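Tryptophan--tRNA ligase (Aeropyrum pernix, PDB 3A04) catalyses the ATP-dependent attachment of L-tryptophan to tRNA(Trp), releasing AMP and diphosphate, as a class I aminoacyl-tRNA synthetase. Local coordinates at residues V71-G76 with F102-A107; H209-V214 with R240-Y245; G298-C303 with T325-G330. All blocks are in the same frame, centred on the assembly; numbering follows the deposited sequence.

Contact 1: residues V71-G76 with F102-A107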
# COMPACT_ATOMS: atom_id res chain seq x y z
N VAL A 71 2.97 -26.05 10.59
CA VAL A 71 2.93 -25.61 9.15
C VAL A 71 1.56 -24.96 8.86
O VAL A 71 0.65 -25.15 9.67
CB VAL A 71 3.23 -26.70 8.13
CG1 VAL A 71 4.69 -27.10 8.20
CG2 VAL A 71 2.31 -28.02 8.27
N ALA A 72 1.43 -24.20 7.78
CA ALA A 72 0.22 -23.40 7.54
C ALA A 72 -0.27 -23.53 6.11
O ALA A 72 0.48 -23.89 5.21
CB ALA A 72 0.45 -21.88 7.90
N VAL A 73 -1.55 -23.26 5.93
CA VAL A 73 -2.10 -23.12 4.60
C VAL A 73 -2.82 -21.79 4.61
O VAL A 73 -3.40 -21.38 5.65
CB VAL A 73 -3.08 -24.33 4.23
CG1 VAL A 73 -4.21 -24.50 5.27
CG2 VAL A 73 -3.68 -24.08 2.83
N LEU A 74 -2.79 -21.10 3.46
CA LEU A 74 -3.36 -19.79 3.35
C LEU A 74 -4.16 -19.73 2.06
O LEU A 74 -3.68 -20.25 1.02
CB LEU A 74 -2.19 -18.72 3.31
CG LEU A 74 -2.92 -17.39 3.05
CD1 LEU A 74 -3.02 -16.35 4.11
CD2 LEU A 74 -2.74 -16.79 1.59
N THR A 75 -5.35 -19.12 2.06
CA THR A 75 -5.93 -18.77 0.78
C THR A 75 -6.72 -17.48 0.96
O THR A 75 -6.97 -17.04 2.11
CB THR A 75 -6.92 -19.93 0.29
OG1 THR A 75 -7.38 -19.62 -1.03
CG2 THR A 75 -8.15 -19.97 1.23
N GLY A 76 -7.15 -16.86 -0.13
CA GLY A 76 -7.97 -15.69 -0.05
C GLY A 76 -9.29 -15.84 -0.80
O GLY A 76 -9.35 -16.60 -1.79
N PHE A 102 -2.60 -28.51 10.13
CA PHE A 102 -2.15 -27.19 9.55
C PHE A 102 -2.84 -26.04 10.20
O PHE A 102 -4.08 -26.12 10.42
CB PHE A 102 -2.41 -27.12 8.02
CG PHE A 102 -1.51 -27.95 7.20
CD1 PHE A 102 -1.38 -29.30 7.43
CD2 PHE A 102 -0.79 -27.35 6.13
CE1 PHE A 102 -0.52 -30.07 6.62
CE2 PHE A 102 0.09 -28.08 5.34
CZ PHE A 102 0.24 -29.45 5.57
N LYS A 103 -2.12 -24.91 10.43
CA LYS A 103 -2.78 -23.68 10.82
C LYS A 103 -3.43 -23.11 9.54
O LYS A 103 -2.77 -22.95 8.52
CB LYS A 103 -1.74 -22.67 11.41
CG LYS A 103 -2.35 -21.34 11.88
CD LYS A 103 -3.33 -21.40 13.10
CE LYS A 103 -3.86 -20.05 13.36
NZ LYS A 103 -4.72 -20.01 14.64
N VAL A 104 -4.70 -22.77 9.58
CA VAL A 104 -5.35 -22.21 8.40
C VAL A 104 -5.52 -20.69 8.56
O VAL A 104 -5.98 -20.19 9.60
CB VAL A 104 -6.81 -22.82 8.21
CG1 VAL A 104 -7.49 -22.28 6.96
CG2 VAL A 104 -6.72 -24.39 8.14
N PHE A 105 -5.15 -19.98 7.48
CA PHE A 105 -5.34 -18.55 7.38
C PHE A 105 -6.27 -18.34 6.21
O PHE A 105 -6.04 -18.86 5.12
CB PHE A 105 -4.00 -17.82 7.07
CG PHE A 105 -3.03 -17.82 8.25
CD1 PHE A 105 -2.16 -18.85 8.46
CD2 PHE A 105 -3.05 -16.74 9.18
CE1 PHE A 105 -1.24 -18.81 9.54
CE2 PHE A 105 -2.14 -16.68 10.28
CZ PHE A 105 -1.23 -17.75 10.43
N VAL A 106 -7.27 -17.50 6.43
CA VAL A 106 -8.20 -17.14 5.36
C VAL A 106 -8.22 -15.63 5.21
O VAL A 106 -8.64 -14.91 6.12
CB VAL A 106 -9.64 -17.64 5.68
CG1 VAL A 106 -10.56 -17.17 4.51
CG2 VAL A 106 -9.65 -19.21 5.70
N ALA A 107 -7.76 -15.15 4.06
CA ALA A 107 -7.78 -13.71 3.84
C ALA A 107 -9.09 -13.35 3.12
O ALA A 107 -9.49 -14.02 2.16
CB ALA A 107 -6.58 -13.30 2.94

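Contact 2: residues H209-V214 with R240-Y245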
# COMPACT_ATOMS: atom_id res chain seq x y z
N HIS A 209 6.70 -22.12 6.80
CA HIS A 209 6.34 -23.13 5.81
C HIS A 209 4.81 -23.01 5.52
O HIS A 209 3.99 -23.38 6.37
CB HIS A 209 6.70 -24.47 6.40
CG HIS A 209 8.14 -24.57 6.77
ND1 HIS A 209 9.12 -24.61 5.80
CD2 HIS A 209 8.79 -24.54 7.96
CE1 HIS A 209 10.32 -24.62 6.37
NE2 HIS A 209 10.15 -24.55 7.67
N VAL A 210 4.46 -22.48 4.35
CA VAL A 210 3.05 -22.18 4.04
C VAL A 210 2.74 -22.80 2.69
O VAL A 210 3.54 -22.70 1.78
CB VAL A 210 2.83 -20.66 3.79
CG1 VAL A 210 1.26 -20.34 3.70
CG2 VAL A 210 3.44 -19.89 4.86
N VAL A 211 1.55 -23.39 2.54
CA VAL A 211 1.19 -23.93 1.24
C VAL A 211 -0.05 -23.18 0.80
O VAL A 211 -0.86 -22.74 1.63
CB VAL A 211 0.97 -25.51 1.31
CG1 VAL A 211 -0.21 -25.93 2.37
CG2 VAL A 211 0.71 -26.08 -0.13
N VAL A 212 -0.19 -22.94 -0.51
CA VAL A 212 -1.34 -22.22 -1.03
C VAL A 212 -2.01 -23.13 -2.07
O VAL A 212 -1.34 -23.53 -3.08
CB VAL A 212 -0.88 -20.95 -1.74
CG1 VAL A 212 -2.08 -20.06 -2.24
CG2 VAL A 212 0.06 -20.07 -0.78
N PRO A 213 -3.32 -23.46 -1.87
CA PRO A 213 -3.93 -24.31 -2.89
C PRO A 213 -4.51 -23.49 -4.01
O PRO A 213 -5.28 -22.56 -3.75
CB PRO A 213 -5.03 -25.04 -2.11
CG PRO A 213 -5.49 -24.06 -1.02
CD PRO A 213 -4.18 -23.27 -0.68
N VAL A 214 -4.18 -23.80 -5.26
CA VAL A 214 -4.60 -22.92 -6.36
C VAL A 214 -4.92 -23.74 -7.62
O VAL A 214 -4.65 -24.95 -7.66
CB VAL A 214 -3.50 -21.91 -6.82
CG1 VAL A 214 -3.14 -20.87 -5.77
CG2 VAL A 214 -2.24 -22.62 -7.24
N ARG A 240 10.12 -19.18 0.06
CA ARG A 240 9.26 -19.28 -1.11
C ARG A 240 8.01 -20.15 -0.76
O ARG A 240 8.14 -21.22 -0.16
CB ARG A 240 10.05 -19.95 -2.26
CG ARG A 240 11.08 -18.96 -2.87
CD ARG A 240 11.82 -19.61 -4.11
NE ARG A 240 12.61 -20.76 -3.69
CZ ARG A 240 13.82 -20.73 -3.12
NH1 ARG A 240 14.48 -19.57 -2.92
NH2 ARG A 240 14.41 -21.90 -2.77
N PRO A 241 6.79 -19.66 -1.04
CA PRO A 241 5.63 -20.50 -0.65
C PRO A 241 5.46 -21.72 -1.54
O PRO A 241 5.68 -21.65 -2.74
CB PRO A 241 4.42 -19.56 -0.85
CG PRO A 241 4.98 -18.47 -1.90
CD PRO A 241 6.41 -18.28 -1.36
N ALA A 242 5.03 -22.81 -0.93
CA ALA A 242 4.63 -24.05 -1.63
C ALA A 242 3.20 -23.92 -2.15
O ALA A 242 2.50 -22.99 -1.79
CB ALA A 242 4.77 -25.25 -0.68
N SER A 243 2.80 -24.82 -3.05
CA SER A 243 1.51 -24.80 -3.64
C SER A 243 1.02 -26.20 -3.97
O SER A 243 1.83 -27.15 -4.18
CB SER A 243 1.51 -23.90 -4.89
OG SER A 243 2.65 -24.14 -5.72
N THR A 244 -0.30 -26.38 -4.03
CA THR A 244 -0.88 -27.63 -4.57
C THR A 244 -1.78 -27.13 -5.66
O THR A 244 -2.19 -25.95 -5.58
CB THR A 244 -1.68 -28.48 -3.57
OG1 THR A 244 -2.71 -27.66 -2.96
CG2 THR A 244 -0.79 -29.04 -2.41
N TYR A 245 -2.06 -27.96 -6.66
CA TYR A 245 -2.74 -27.51 -7.90
C TYR A 245 -3.93 -28.38 -8.15
O TYR A 245 -3.80 -29.62 -8.12
CB TYR A 245 -1.84 -27.50 -9.17
CG TYR A 245 -0.76 -26.52 -9.03
CD1 TYR A 245 0.44 -26.88 -8.42
CD2 TYR A 245 -0.93 -25.20 -9.48
CE1 TYR A 245 1.48 -25.96 -8.21
CE2 TYR A 245 0.13 -24.26 -9.29
CZ TYR A 245 1.32 -24.68 -8.69
OH TYR A 245 2.34 -23.78 -8.44
O HOH W 1 7.09 -22.53 2.23
O HOH W 2 6.51 -20.43 2.63

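Contact 3: residues G298-C303 with T325-G330. With SF4 (iron/sulfur cluster), chain B.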
# COMPACT_ATOMS: atom_id res chain seq x y z
N GLY A 298 -22.95 -43.52 -22.02
CA GLY A 298 -22.70 -42.10 -22.01
C GLY A 298 -21.23 -41.72 -21.96
O GLY A 298 -20.32 -42.59 -22.00
N VAL A 299 -21.00 -40.41 -21.87
CA VAL A 299 -19.66 -39.91 -21.86
C VAL A 299 -19.43 -39.08 -20.56
O VAL A 299 -19.63 -37.86 -20.54
CB VAL A 299 -19.37 -39.11 -23.19
CG1 VAL A 299 -17.88 -38.61 -23.27
CG2 VAL A 299 -19.76 -40.00 -24.46
N PRO A 300 -19.04 -39.77 -19.46
CA PRO A 300 -18.82 -39.09 -18.15
C PRO A 300 -17.71 -38.02 -18.19
O PRO A 300 -17.82 -37.00 -17.50
CB PRO A 300 -18.45 -40.25 -17.19
CG PRO A 300 -19.16 -41.49 -17.79
CD PRO A 300 -18.99 -41.25 -19.32
N GLU A 301 -16.66 -38.27 -18.98
CA GLU A 301 -15.53 -37.32 -19.21
C GLU A 301 -15.99 -35.88 -19.55
O GLU A 301 -15.30 -34.92 -19.21
CB GLU A 301 -14.59 -37.84 -20.33
CG GLU A 301 -13.73 -39.06 -19.93
CD GLU A 301 -14.50 -40.42 -19.89
OE1 GLU A 301 -15.65 -40.52 -20.36
OE2 GLU A 301 -13.91 -41.43 -19.40
N VAL A 302 -17.16 -35.72 -20.16
CA VAL A 302 -17.70 -34.39 -20.52
C VAL A 302 -18.99 -34.00 -19.78
O VAL A 302 -19.72 -33.07 -20.21
CB VAL A 302 -17.86 -34.24 -22.08
CG1 VAL A 302 -16.54 -34.63 -22.75
CG2 VAL A 302 -18.95 -35.16 -22.56
N CYS A 303 -19.29 -34.71 -18.69
CA CYS A 303 -20.62 -34.59 -18.08
C CYS A 303 -20.45 -33.81 -16.78
O CYS A 303 -19.65 -34.21 -15.90
CB CYS A 303 -21.16 -35.98 -17.73
SG CYS A 303 -22.68 -35.84 -16.88
N THR A 325 -18.92 -46.62 -14.54
CA THR A 325 -19.04 -47.95 -15.14
C THR A 325 -20.43 -48.09 -15.77
O THR A 325 -20.55 -48.28 -16.98
CB THR A 325 -18.75 -49.02 -14.04
OG1 THR A 325 -17.35 -48.98 -13.70
CG2 THR A 325 -19.21 -50.46 -14.42
N SER A 326 -21.48 -47.92 -14.96
CA SER A 326 -22.86 -48.00 -15.43
C SER A 326 -23.18 -47.12 -16.62
O SER A 326 -23.76 -47.60 -17.62
CB SER A 326 -23.87 -47.80 -14.28
OG SER A 326 -23.49 -48.62 -13.19
N CYS A 327 -22.82 -45.83 -16.53
CA CYS A 327 -22.97 -44.94 -17.68
C CYS A 327 -22.14 -45.41 -18.89
O CYS A 327 -22.60 -45.31 -20.03
CB CYS A 327 -22.52 -43.52 -17.31
SG CYS A 327 -22.50 -42.42 -18.71
N ARG A 328 -20.93 -45.89 -18.66
CA ARG A 328 -20.08 -46.35 -19.77
C ARG A 328 -20.47 -47.75 -20.29
O ARG A 328 -19.98 -48.17 -21.34
CB ARG A 328 -18.61 -46.36 -19.40
CG ARG A 328 -18.01 -44.97 -19.36
CD ARG A 328 -16.56 -45.01 -19.74
NE ARG A 328 -16.37 -45.45 -21.12
CZ ARG A 328 -15.22 -45.92 -21.61
NH1 ARG A 328 -14.14 -46.02 -20.83
NH2 ARG A 328 -15.17 -46.30 -22.88
N LEU A 329 -21.34 -48.45 -19.55
CA LEU A 329 -21.85 -49.76 -19.98
C LEU A 329 -23.24 -49.72 -20.61
O LEU A 329 -23.75 -50.75 -21.02
CB LEU A 329 -21.82 -50.75 -18.81
CG LEU A 329 -20.71 -51.78 -18.80
CD1 LEU A 329 -19.43 -51.25 -19.48
CD2 LEU A 329 -20.45 -52.28 -17.39
N GLY A 330 -23.86 -48.55 -20.69
CA GLY A 330 -25.26 -48.46 -21.13
C GLY A 330 -26.34 -48.76 -20.09
O GLY A 330 -27.54 -48.89 -20.44
FE1 SF4 B . -24.92 -39.75 -15.60
FE2 SF4 B . -23.59 -40.70 -17.81
FE3 SF4 B . -25.80 -39.10 -18.09
FE4 SF4 B . -23.53 -38.04 -17.00
S1 SF4 B . -23.80 -38.93 -19.19
S2 SF4 B . -25.64 -37.72 -16.24
S3 SF4 B . -22.65 -39.75 -15.88
S4 SF4 B . -25.74 -41.26 -17.24

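Contact 1: residues V71-G76 with F102-A107
Ala72-Gly76 and Lys103-Ala107 run side by side as parallel strands, their axes 15° apart and 4.7 Å at closest approach. Helix 85-99 links them in a beta-alpha-beta unit of the Rossmann-type core of class I synthetases. Five backbone hydrogen bonds join the pair: Val71 O, Val73 O and Thr75 O accept from Lys103 N, Phe105 N and Ala107 N, while Val73 N and Thr75 N donate to Lys103 O and Phe105 O. On the sheet face shared by Val73, Thr75, Val104 and Val106, Val73 CG1 and Val104 CG2 meet at 3.8 Å, side by side beneath helix 85-99. Val71 turns CG1 anti to its carbonyl carbon (chi1 -69°), which leaves CG2 between the backbone N and that carbon and brings this methyl over the centre of the Phe102 ring, 3.5 Å above the plane, as a CH-pi contact. The ring edge faces Ala72 O, 3.8 Å from Phe102 CD2. An alanine in place of Phe102 would probably leave Val71 CG2 without its aromatic platform and open a gap toward Phe58 and Leu97. On the other face, Leu74 and Phe105 cross at about a right angle, and Tyr207 meets the Phe105 ring, their planes about 75° apart. Leu74 CD1 presses on Phe105 CB at 3.4 Å, while Ala72 CB sits in the plane of the ring, 3.9 Å from Phe105 CE1.

Contact 2: residues H209-V214 with R240-Y245
The Tyr245 ring is met obliquely by Val214, whose CG2 lies 3.5 Å from Tyr245 CE2 and also close to CD2. Val214 and Tyr245 belong to parallel neighbours, strands 210-215 and 242-246, joined through helix 219-231 in a beta-alpha-beta crossover of the Rossmann-type core. The two side chains lie alongside each other, pointing the same way, and Phe53, Arg56 and Leu222 add further contacts to the tyrosine. Its OH is hydrogen-bonded to Asp219 OD1, with Ser243 OG 2.8 Å from Tyr245 OH. On this same face of the sheet, Ser243 CB comes within 3.4 Å of Val212 O. Four backbone hydrogen bonds link the strands: Ala242 N donates to Val210 O, Val212 N to Ala242 O, Thr244 N to Val212 O and Val214 N to Thr244 O. On the opposite face from Tyr245, Thr244 (chi1 54°) places OG1 between its backbone N and carbonyl carbon, 3.6 Å from Pro213 CB. Its other branch, CG2, reaches Val211 CG2 at 4.0 Å, so the threonine spans both side chains.

Contact 3: residues G298-C303 with T325-G330
Cys327 carries SG anti to its backbone N (chi1 173°), which swings the sulfur off the last turn of helix 317-328, 3.3 Å from Gly298 CA. Cys303, just ahead of the next helix, likewise sets SG anti to its backbone N (chi1 175°), which puts Cys303 SG on iron FE4 of the iron-sulfur cluster at 2.4 Å. Cys327 SG holds a different corner of the cluster, iron FE2, at 2.2 Å. Gly298 fits tightly here, since a beta carbon on it would run into Cys327 SG. The same residue ties the loop to the helix end: Gly298 N donates to Cys327 O at 2.7 Å in a nearly straight bond, although the donor stands 38° above the carbonyl plane. Pro300 covers the sulfur with its ring, CG lying 3.6 Å from Cys327 SG. Arg328 crosses that proline at about a right angle, its CG 3.8 Å from Pro300 CD. Farther out, Glu301 OE2 is hydrogen-bonded to Tyr324 OH, to which Arg328 NH1 makes a weak bond, so the tyrosine mediates between opposite charges whose own atoms, Glu301 OE2 and Arg328 NH1, stay 4.8 Å apart. Gly330 closes the helix with a Schellman motif, after which the chain goes on to Cys334 and Cys337. These two also line the cluster pocket and probably hold the remaining irons, which would make this a four-cysteine [4Fe-4S] site, with Cys303 at the N-cap of helix 304-313, Cys327 in the last turn of helix 317-328 and the other two at the start of helix 334-364.

Overall arrangement
Contacts 1 and 2 belong to one sheet, their centres 10 Å apart. Strands 72-77 and 210-215 are neighbours in it, joined by probable hydrogen bonds between Ala72 O and Val211 N (2.9 Å) and between Ala72 N and His209 O (3.0 Å). The two class I signature motifs follow these strands in sequence: the 'HIGH' region Pro79-His87 after strand 72-77, and the 'KMSKS' region Lys256-Ser260 beyond strand 242-246. Contact 3, the iron-sulfur site, stands apart. Its centre is about 37 Å from that of contact 1 and 34 Å from that of contact 2, with nearest atoms about 24 and 17 Å away. Contact 3 thus touches neither strand pair.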